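Local coordinates for uncharacterized protein lp_2219 (Lactobacillus plantarum, PDB 3HFQ) that is of unknown function but folds as a seven-bladed beta-propeller of the lactonase family, and may therefore act on a lactone, at residues R135-G140 against G205-Q210; G160-Y165 against F187-L192; A298-V303 against T311-D316. The protein carries 1 engineered substitution. One frame throughout, in Å; residues are numbered along the deposited sequence.

Contact 1: residues R135-G140 against G205-Q210; sequences RPEQDG and GELSSQ
Arg135 and Leu207 bring two loops together with their CA atoms 8.2 Å apart: residues 135-138 form a type I beta turn, and on the other side Ser209 and Gln210 both face Gly205 in a G1 beta bulge. No hydrogen bond crosses the gap; the contact is built round the side chain of Leu207, which is packed against three polar residues of the turn, whose side chains run counter to its own. Arg135, extended from CG to NE, passes alongside the leucine, with Arg135 CD 3.5 Å from Leu207 CB. The Arg135 guanidinium lies obliquely by the 205-210 backbone, with Arg135 NH2 3.6 Å from Leu207 O. The two methyls are shared out: Leu207 CD1 rests 3.6 Å from Gln138 CG, while Leu207 CD2 lies 3.9 Å from Glu137 CD, where the carboxylate chain bends back at chi2 (92°). Gln138 is held at both ends of its amide. Arg135 N donates to Gln138 OE1 at 3.1 Å, in the carbonyl plane and on a lone pair, and Gln138 NE2 gives its hydrogen bond to Leu159 O. With its amide fixed at both ends, Gln138 lays CG and the amide group itself against Leu207 CD1. At the surface of the propeller, the contact joins the connection from strand 121-128 to strand 143-148 with the hairpin turn between strands 200-205 and 210-217.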
loop_
_atom_site.group_PDB
_atom_site.type_symbol
_atom_site.label_atom_id
_atom_site.label_comp_id
_atom_site.label_asym_id
_atom_site.label_seq_id
_atom_site.Cartn_x
_atom_site.Cartn_y
_atom_site.Cartn_z
ATOM N N ARG A 135 10.524 0.200 -20.088
ATOM C CA ARG A 135 11.316 1.023 -19.177
ATOM C C ARG A 135 12.430 0.249 -18.463
ATOM O O ARG A 135 12.320 -0.955 -18.232
ATOM C CB ARG A 135 10.391 1.695 -18.152
ATOM C CG ARG A 135 9.550 2.855 -18.714
ATOM C CD ARG A 135 8.385 3.185 -17.779
ATOM N NE ARG A 135 7.905 4.565 -17.871
ATOM C CZ ARG A 135 7.219 5.079 -18.889
ATOM N NH1 ARG A 135 6.911 4.335 -19.943
ATOM N NH2 ARG A 135 6.830 6.347 -18.846
ATOM N N PRO A 136 13.524 0.943 -18.102
ATOM C CA PRO A 136 14.675 0.344 -17.416
ATOM C C PRO A 136 14.287 -0.416 -16.151
ATOM O O PRO A 136 14.910 -1.419 -15.799
ATOM C CB PRO A 136 15.558 1.552 -17.101
ATOM C CG PRO A 136 15.234 2.509 -18.207
ATOM C CD PRO A 136 13.730 2.389 -18.299
ATOM N N GLU A 137 13.255 0.067 -15.468
ATOM C CA GLU A 137 12.803 -0.568 -14.236
ATOM C C GLU A 137 12.037 -1.858 -14.500
ATOM O O GLU A 137 11.803 -2.646 -13.585
ATOM C CB GLU A 137 11.913 0.394 -13.435
ATOM C CG GLU A 137 12.615 1.669 -12.986
ATOM C CD GLU A 137 12.456 2.816 -13.969
ATOM O OE1 GLU A 137 12.104 2.562 -15.141
ATOM O OE2 GLU A 137 12.691 3.977 -13.564
ATOM N N GLN A 138 11.663 -2.080 -15.754
ATOM C CA GLN A 138 10.891 -3.264 -16.113
ATOM C C GLN A 138 11.709 -4.382 -16.750
ATOM O O GLN A 138 11.336 -4.921 -17.787
ATOM C CB GLN A 138 9.749 -2.848 -17.038
ATOM C CG GLN A 138 8.825 -1.817 -16.404
ATOM C CD GLN A 138 7.775 -1.300 -17.364
ATOM O OE1 GLN A 138 8.100 -0.709 -18.396
ATOM N NE2 GLN A 138 6.508 -1.516 -17.028
ATOM N N ASP A 139 12.815 -4.740 -16.107
ATOM C CA ASP A 139 13.690 -5.793 -16.609
ATOM C C ASP A 139 13.100 -7.193 -16.434
ATOM O O ASP A 139 13.516 -8.138 -17.104
ATOM C CB ASP A 139 15.056 -5.722 -15.913
ATOM C CG ASP A 139 14.942 -5.661 -14.398
ATOM O OD1 ASP A 139 15.762 -6.313 -13.717
ATOM O OD2 ASP A 139 14.047 -4.952 -13.886
ATOM N N GLY A 140 12.135 -7.322 -15.530
ATOM C CA GLY A 140 11.509 -8.612 -15.295
ATOM C C GLY A 140 10.211 -8.431 -14.530
ATOM O O GLY A 140 9.770 -7.304 -14.325
ATOM N N GLY A 205 -0.187 4.252 -11.599
ATOM C CA GLY A 205 0.891 3.891 -12.496
ATOM C C GLY A 205 2.135 4.596 -11.996
ATOM O O GLY A 205 2.310 5.792 -12.212
ATOM N N GLU A 206 2.997 3.852 -11.316
ATOM C CA GLU A 206 4.214 4.422 -10.759
ATOM C C GLU A 206 5.133 5.086 -11.774
ATOM O O GLU A 206 5.453 6.268 -11.654
ATOM C CB GLU A 206 5.021 3.348 -10.021
ATOM C CG GLU A 206 6.351 3.871 -9.483
ATOM C CD GLU A 206 7.224 2.788 -8.883
ATOM O OE1 GLU A 206 6.732 2.038 -8.017
ATOM O OE2 GLU A 206 8.409 2.696 -9.272
ATOM N N LEU A 207 5.546 4.317 -12.775
ATOM C CA LEU A 207 6.485 4.789 -13.786
ATOM C C LEU A 207 6.008 5.896 -14.723
ATOM O O LEU A 207 6.818 6.687 -15.212
ATOM C CB LEU A 207 6.980 3.591 -14.603
ATOM C CG LEU A 207 7.482 2.406 -13.767
ATOM C CD1 LEU A 207 7.865 1.252 -14.684
ATOM C CD2 LEU A 207 8.675 2.829 -12.909
ATOM N N SER A 208 4.705 5.964 -14.968
ATOM C CA SER A 208 4.158 6.978 -15.865
ATOM C C SER A 208 3.469 8.124 -15.128
ATOM O O SER A 208 2.972 9.060 -15.757
ATOM C CB SER A 208 3.163 6.327 -16.825
ATOM O OG SER A 208 2.112 5.708 -16.099
ATOM N N SER A 209 3.445 8.055 -13.801
ATOM C CA SER A 209 2.794 9.086 -12.996
ATOM C C SER A 209 1.372 9.325 -13.497
ATOM O O SER A 209 0.995 10.451 -13.821
ATOM C CB SER A 209 3.589 10.394 -13.051
ATOM O OG SER A 209 4.839 10.246 -12.398
ATOM N N GLN A 210 0.590 8.252 -13.550
ATOM C CA GLN A 210 -0.790 8.317 -14.018
ATOM C C GLN A 210 -1.708 7.458 -13.162
ATOM O O GLN A 210 -1.254 6.619 -12.385
ATOM C CB GLN A 210 -0.889 7.798 -15.456
ATOM C CG GLN A 210 -0.126 8.585 -16.495
ATOM C CD GLN A 210 -0.216 7.948 -17.869
ATOM O OE1 GLN A 210 0.164 6.793 -18.056
ATOM N NE2 GLN A 210 -0.719 8.700 -18.838
#

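Contact 2: residues G160-Y165 against F187-L192; sequences GSDKVY and FGPRHL. With PO4 (phosphate ion), chain C.
Phe187, whose CB lies 3.7 Å from Asp162 OD1, turns its ring edge to Pro189, with CB of the proline in the ring plane. Farther along the same strand, one face of the His191 imidazole is covered by Arg190 NH1, 3.4 Å above the plane and over the ring centre. The Arg190 guanidinium itself meets phosphate O2 at its edge, in plane: NE and NH2 both donate to that oxygen, NE at 2.8 Å and NH2 at 2.9 Å. The phosphate, probably from the crystallisation liquor, is also bonded by His144 NE2 and Arg259 NH1, and Glu206 forms a salt bridge with Arg190.

Between the segments the single hydrogen bond runs from Gly188 N to Asp162 OD1, 2.7 Å long and fairly straight (165°), arriving nearly along the C-O axis. With CG anti to the carbonyl carbon (chi1 -72°), the carboxylate reaches across to the 186-188 backbone. The other carboxylate oxygen, OD2, accepts from Gly186 N, and the pair of bonds fixes the rotation of the group. Pro189 CD packs 3.4 Å from Asp162 OD1, and farther along the strands Val164 CG1 meets Leu192 CD2 at 4.2 Å, both side chains also touching Leu203. An alanine in place of Asp162 would probably leave the amides of Gly186 and Gly188 without this acceptor and the backbone there less firmly held.

One buried carboxylate thus ties the blade spanning residues 143-182 to the start of strand 189-194, the first strand of the next blade. On that strand, Arg190 holds the phosphate beside the acidic Glu206, in a polar, mixed-charge site that would suit an anion; this is consistent with a substrate pocket but does not establish one.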
loop_
_atom_site.group_PDB
_atom_site.type_symbol
_atom_site.label_atom_id
_atom_site.label_comp_id
_atom_site.label_asym_id
_atom_site.label_seq_id
_atom_site.Cartn_x
_atom_site.Cartn_y
_atom_site.Cartn_z
ATOM N N GLY A 160 6.439 -4.788 -13.463
ATOM C CA GLY A 160 7.405 -5.123 -14.492
ATOM C C GLY A 160 6.850 -5.473 -15.862
ATOM O O GLY A 160 7.474 -5.162 -16.880
ATOM N N SER A 161 5.683 -6.108 -15.902
ATOM C CA SER A 161 5.087 -6.509 -17.173
ATOM C C SER A 161 3.839 -5.722 -17.576
ATOM O O SER A 161 3.193 -6.053 -18.568
ATOM C CB SER A 161 4.743 -7.997 -17.131
ATOM O OG SER A 161 3.759 -8.245 -16.146
ATOM N N ASP A 162 3.502 -4.688 -16.810
ATOM C CA ASP A 162 2.327 -3.861 -17.096
ATOM C C ASP A 162 1.027 -4.658 -17.098
ATOM O O ASP A 162 0.186 -4.484 -17.981
ATOM C CB ASP A 162 2.481 -3.153 -18.448
ATOM C CG ASP A 162 3.507 -2.042 -18.412
ATOM O OD1 ASP A 162 3.420 -1.186 -17.507
ATOM O OD2 ASP A 162 4.397 -2.018 -19.291
ATOM N N LYS A 163 0.854 -5.525 -16.105
ATOM C CA LYS A 163 -0.357 -6.334 -16.037
ATOM C C LYS A 163 -1.002 -6.372 -14.663
ATOM O O LYS A 163 -0.326 -6.276 -13.634
ATOM C CB LYS A 163 -0.057 -7.770 -16.477
ATOM C CG LYS A 163 0.313 -7.917 -17.945
ATOM C CD LYS A 163 0.784 -9.330 -18.249
ATOM C CE LYS A 163 1.209 -9.479 -19.705
ATOM N NZ LYS A 163 0.078 -9.271 -20.654
ATOM N N VAL A 164 -2.324 -6.499 -14.661
ATOM C CA VAL A 164 -3.077 -6.611 -13.424
ATOM C C VAL A 164 -3.817 -7.936 -13.514
ATOM O O VAL A 164 -4.725 -8.106 -14.333
ATOM C CB VAL A 164 -4.107 -5.470 -13.241
ATOM C CG1 VAL A 164 -4.861 -5.672 -11.931
ATOM C CG2 VAL A 164 -3.402 -4.117 -13.224
ATOM N N TYR A 165 -3.402 -8.884 -12.686
ATOM C CA TYR A 165 -4.017 -10.198 -12.661
ATOM C C TYR A 165 -5.115 -10.268 -11.609
ATOM O O TYR A 165 -5.086 -9.550 -10.608
ATOM C CB TYR A 165 -2.998 -11.280 -12.295
ATOM C CG TYR A 165 -1.855 -11.484 -13.259
ATOM C CD1 TYR A 165 -0.720 -10.674 -13.215
ATOM C CD2 TYR A 165 -1.888 -12.523 -14.184
ATOM C CE1 TYR A 165 0.353 -10.892 -14.080
ATOM C CE2 TYR A 165 -0.826 -12.751 -15.050
ATOM C CZ TYR A 165 0.295 -11.939 -14.989
ATOM O OH TYR A 165 1.352 -12.181 -15.839
ATOM N N PHE A 187 3.416 1.780 -18.445
ATOM C CA PHE A 187 2.501 2.329 -17.451
ATOM C C PHE A 187 3.063 2.100 -16.051
ATOM O O PHE A 187 3.015 2.991 -15.202
ATOM C CB PHE A 187 1.119 1.674 -17.584
ATOM C CG PHE A 187 0.081 2.235 -16.643
ATOM C CD1 PHE A 187 -0.186 1.613 -15.427
ATOM C CD2 PHE A 187 -0.627 3.389 -16.974
ATOM C CE1 PHE A 187 -1.146 2.132 -14.551
ATOM C CE2 PHE A 187 -1.584 3.918 -16.110
ATOM C CZ PHE A 187 -1.847 3.288 -14.894
ATOM N N GLY A 188 3.607 0.906 -15.826
ATOM C CA GLY A 188 4.183 0.566 -14.534
ATOM C C GLY A 188 3.182 0.569 -13.394
ATOM O O GLY A 188 3.362 1.307 -12.421
ATOM N N PRO A 189 2.123 -0.257 -13.469
ATOM C CA PRO A 189 1.092 -0.331 -12.425
ATOM C C PRO A 189 1.687 -0.763 -11.087
ATOM O O PRO A 189 2.537 -1.646 -11.042
ATOM C CB PRO A 189 0.109 -1.349 -12.991
ATOM C CG PRO A 189 1.023 -2.295 -13.734
ATOM C CD PRO A 189 1.946 -1.338 -14.459
ATOM N N ARG A 190 1.222 -0.157 -10.000
ATOM C CA ARG A 190 1.774 -0.460 -8.682
ATOM C C ARG A 190 0.739 -0.910 -7.657
ATOM O O ARG A 190 0.779 -2.050 -7.185
ATOM C CB ARG A 190 2.523 0.771 -8.163
ATOM C CG ARG A 190 3.393 0.541 -6.924
ATOM C CD ARG A 190 4.065 1.853 -6.522
ATOM N NE ARG A 190 5.014 1.700 -5.422
ATOM C CZ ARG A 190 4.686 1.683 -4.133
ATOM N NH1 ARG A 190 3.418 1.811 -3.755
ATOM N NH2 ARG A 190 5.636 1.546 -3.215
ATOM N N HIS A 191 -0.171 -0.003 -7.305
ATOM C CA HIS A 191 -1.232 -0.277 -6.334
ATOM C C HIS A 191 -2.577 0.157 -6.907
ATOM O O HIS A 191 -2.634 0.949 -7.847
ATOM C CB HIS A 191 -1.024 0.519 -5.036
ATOM C CG HIS A 191 0.010 -0.059 -4.109
ATOM N ND1 HIS A 191 0.104 0.338 -2.788
ATOM C CD2 HIS A 191 0.977 -0.970 -4.303
ATOM C CE1 HIS A 191 1.096 -0.315 -2.214
ATOM N NE2 HIS A 191 1.649 -1.118 -3.103
ATOM N N LEU A 192 -3.654 -0.353 -6.322
ATOM C CA LEU A 192 -5.004 0.016 -6.736
ATOM C C LEU A 192 -5.908 0.040 -5.512
ATOM O O LEU A 192 -5.524 -0.421 -4.434
ATOM C CB LEU A 192 -5.554 -0.966 -7.785
ATOM C CG LEU A 192 -5.845 -2.440 -7.475
ATOM C CD1 LEU A 192 -7.061 -2.582 -6.559
ATOM C CD2 LEU A 192 -6.118 -3.160 -8.791
HETATM P P PO4 C . 8.903 0.782 -5.788
HETATM O O1 PO4 C . 10.259 1.575 -5.902
HETATM O O2 PO4 C . 7.783 1.728 -5.212
HETATM O O3 PO4 C . 8.474 0.258 -7.212
HETATM O O4 PO4 C . 9.090 -0.446 -4.814
#

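Contact 3: residues A298-V303 against T311-D316; sequences AFVVVV and TLYARD
Tyr313 O is met by several groups of the facing strand: Val300 N donates to it at 3.1 Å, from 40° above the carbonyl plane. Phe299 adds a CA-H...O contact from its CA at 3.3 Å and brings its ring edge to the same oxygen, with CD1 3.4 Å away. This is the antiparallel beta hairpin of strands 299-304 and 309-315, the two middle strands of a four-stranded propeller blade. Tyr313 N returns the bond to Val300 O at 2.9 Å, completing a hydrogen-bonded pair; Val302 and Thr311 form the next one.

The side chains alternate between the two faces of the sheet. On one, Leu312 CD1 lies 3.7 Å from Val301 CG2 and also packs against Phe299 CB. On the other, Val302 CG1 occupies the crowded position between the backbone N and the carbonyl carbon (chi1 58°), from where it touches both Thr311 CB and, obliquely, Tyr313 CE1, each at 3.6 Å. Tyr313 OH is bonded to Ser282 O and Thr311 OG1 to Thr283 O, at the end of the preceding blade and in the loop after it. Thr311 CG2 sits over one face of the Tyr313 ring, 4.1 Å from its plane and nearer the rim than the centre.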
loop_
_atom_site.group_PDB
_atom_site.type_symbol
_atom_site.label_atom_id
_atom_site.label_comp_id
_atom_site.label_asym_id
_atom_site.label_seq_id
_atom_site.Cartn_x
_atom_site.Cartn_y
_atom_site.Cartn_z
ATOM N N ALA A 298 -10.800 12.726 9.036
ATOM C CA ALA A 298 -10.699 14.175 9.174
ATOM C C ALA A 298 -9.223 14.563 9.111
ATOM O O ALA A 298 -8.872 15.741 9.198
ATOM C CB ALA A 298 -11.306 14.620 10.501
ATOM N N PHE A 299 -8.366 13.560 8.951
ATOM C CA PHE A 299 -6.925 13.777 8.885
ATOM C C PHE A 299 -6.244 12.833 7.903
ATOM O O PHE A 299 -6.802 11.804 7.522
ATOM C CB PHE A 299 -6.293 13.545 10.260
ATOM C CG PHE A 299 -6.836 14.426 11.341
ATOM C CD1 PHE A 299 -6.313 15.698 11.551
ATOM C CD2 PHE A 299 -7.878 13.986 12.152
ATOM C CE1 PHE A 299 -6.822 16.519 12.556
ATOM C CE2 PHE A 299 -8.394 14.799 13.159
ATOM C CZ PHE A 299 -7.866 16.064 13.363
ATOM N N VAL A 300 -5.029 13.201 7.511
ATOM C CA VAL A 300 -4.208 12.384 6.631
ATOM C C VAL A 300 -2.789 12.454 7.178
ATOM O O VAL A 300 -2.328 13.523 7.583
ATOM C CB VAL A 300 -4.181 12.899 5.180
ATOM C CG1 VAL A 300 -3.106 12.149 4.390
ATOM C CG2 VAL A 300 -5.544 12.699 4.526
ATOM N N VAL A 301 -2.118 11.312 7.219
ATOM C CA VAL A 301 -0.738 11.252 7.685
ATOM C C VAL A 301 0.091 10.654 6.560
ATOM O O VAL A 301 -0.279 9.631 5.991
ATOM C CB VAL A 301 -0.597 10.361 8.945
ATOM C CG1 VAL A 301 0.879 10.114 9.255
ATOM C CG2 VAL A 301 -1.269 11.036 10.125
ATOM N N VAL A 302 1.198 11.308 6.228
ATOM C CA VAL A 302 2.084 10.831 5.177
ATOM C C VAL A 302 3.488 10.716 5.758
ATOM O O VAL A 302 3.850 11.470 6.661
ATOM C CB VAL A 302 2.131 11.817 3.974
ATOM C CG1 VAL A 302 2.592 13.185 4.440
ATOM C CG2 VAL A 302 3.074 11.287 2.888
ATOM N N VAL A 303 4.264 9.759 5.264
ATOM C CA VAL A 303 5.640 9.601 5.728
ATOM C C VAL A 303 6.564 9.771 4.540
ATOM O O VAL A 303 6.259 9.314 3.441
ATOM C CB VAL A 303 5.910 8.216 6.372
ATOM C CG1 VAL A 303 5.180 8.108 7.692
ATOM C CG2 VAL A 303 5.494 7.093 5.428
ATOM N N THR A 311 4.166 13.868 8.143
ATOM C CA THR A 311 3.415 15.115 8.082
ATOM C C THR A 311 1.941 14.857 8.346
ATOM O O THR A 311 1.379 13.869 7.866
ATOM C CB THR A 311 3.572 15.774 6.697
ATOM O OG1 THR A 311 4.965 15.968 6.421
ATOM C CG2 THR A 311 2.861 17.122 6.653
ATOM N N LEU A 312 1.323 15.749 9.113
ATOM C CA LEU A 312 -0.091 15.631 9.450
ATOM C C LEU A 312 -0.900 16.719 8.758
ATOM O O LEU A 312 -0.529 17.895 8.796
ATOM C CB LEU A 312 -0.295 15.756 10.966
ATOM C CG LEU A 312 -1.757 15.794 11.432
ATOM C CD1 LEU A 312 -2.406 14.437 11.202
ATOM C CD2 LEU A 312 -1.830 16.162 12.905
ATOM N N TYR A 313 -2.003 16.319 8.131
ATOM C CA TYR A 313 -2.898 17.255 7.454
ATOM C C TYR A 313 -4.289 17.151 8.035
ATOM O O TYR A 313 -4.680 16.112 8.565
ATOM C CB TYR A 313 -3.080 16.933 5.967
ATOM C CG TYR A 313 -1.842 16.864 5.131
ATOM C CD1 TYR A 313 -1.230 15.640 4.870
ATOM C CD2 TYR A 313 -1.324 18.010 4.527
ATOM C CE1 TYR A 313 -0.130 15.555 4.032
ATOM C CE2 TYR A 313 -0.220 17.938 3.689
ATOM C CZ TYR A 313 0.364 16.704 3.438
ATOM O OH TYR A 313 1.434 16.609 2.584
ATOM N N ALA A 314 -5.039 18.238 7.913
ATOM C CA ALA A 314 -6.421 18.249 8.328
ATOM C C ALA A 314 -7.092 18.011 6.977
ATOM O O ALA A 314 -6.589 18.468 5.950
ATOM C CB ALA A 314 -6.812 19.613 8.877
ATOM N N ARG A 315 -8.201 17.287 6.967
ATOM C CA ARG A 315 -8.912 17.012 5.725
ATOM C C ARG A 315 -10.370 17.443 5.851
ATOM O O ARG A 315 -11.058 17.030 6.779
ATOM C CB ARG A 315 -8.850 15.514 5.400
ATOM C CG ARG A 315 -9.778 15.092 4.257
ATOM C CD ARG A 315 -9.700 13.590 3.963
ATOM N NE ARG A 315 -10.579 13.223 2.857
ATOM C CZ ARG A 315 -11.876 12.950 2.977
ATOM N NH1 ARG A 315 -12.467 12.985 4.165
ATOM N NH2 ARG A 315 -12.590 12.662 1.897
ATOM N N ASP A 316 -10.832 18.275 4.921
ATOM C CA ASP A 316 -12.218 18.738 4.935
ATOM C C ASP A 316 -13.095 17.573 4.483
ATOM O O ASP A 316 -12.871 16.998 3.416
ATOM C CB ASP A 316 -12.389 19.931 3.989
ATOM C CG ASP A 316 -13.760 20.577 4.102
ATOM O OD1 ASP A 316 -14.763 19.937 3.720
ATOM O OD2 ASP A 316 -13.833 21.726 4.583
#

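Contacts 1 and 2 are neighbours, with centres 9 Å apart, and both segments of contact 2 fall in the sequence between those of contact 1. Both join the blade spanning residues 143-182, or the loop leading into it, to the blade spanning residues 189-230, and a probable Ser208 OG-Phe187 O hydrogen bond links them. Contact 1 is a surface contact without crossing hydrogen bonds; contact 2 is buried and turns on a carboxylate. Contact 3, also buried, lies about 27 Å from contact 2 between centres, beyond the chain's centre. There, regular backbone pairing within one blade replaces side-chain joints between blades.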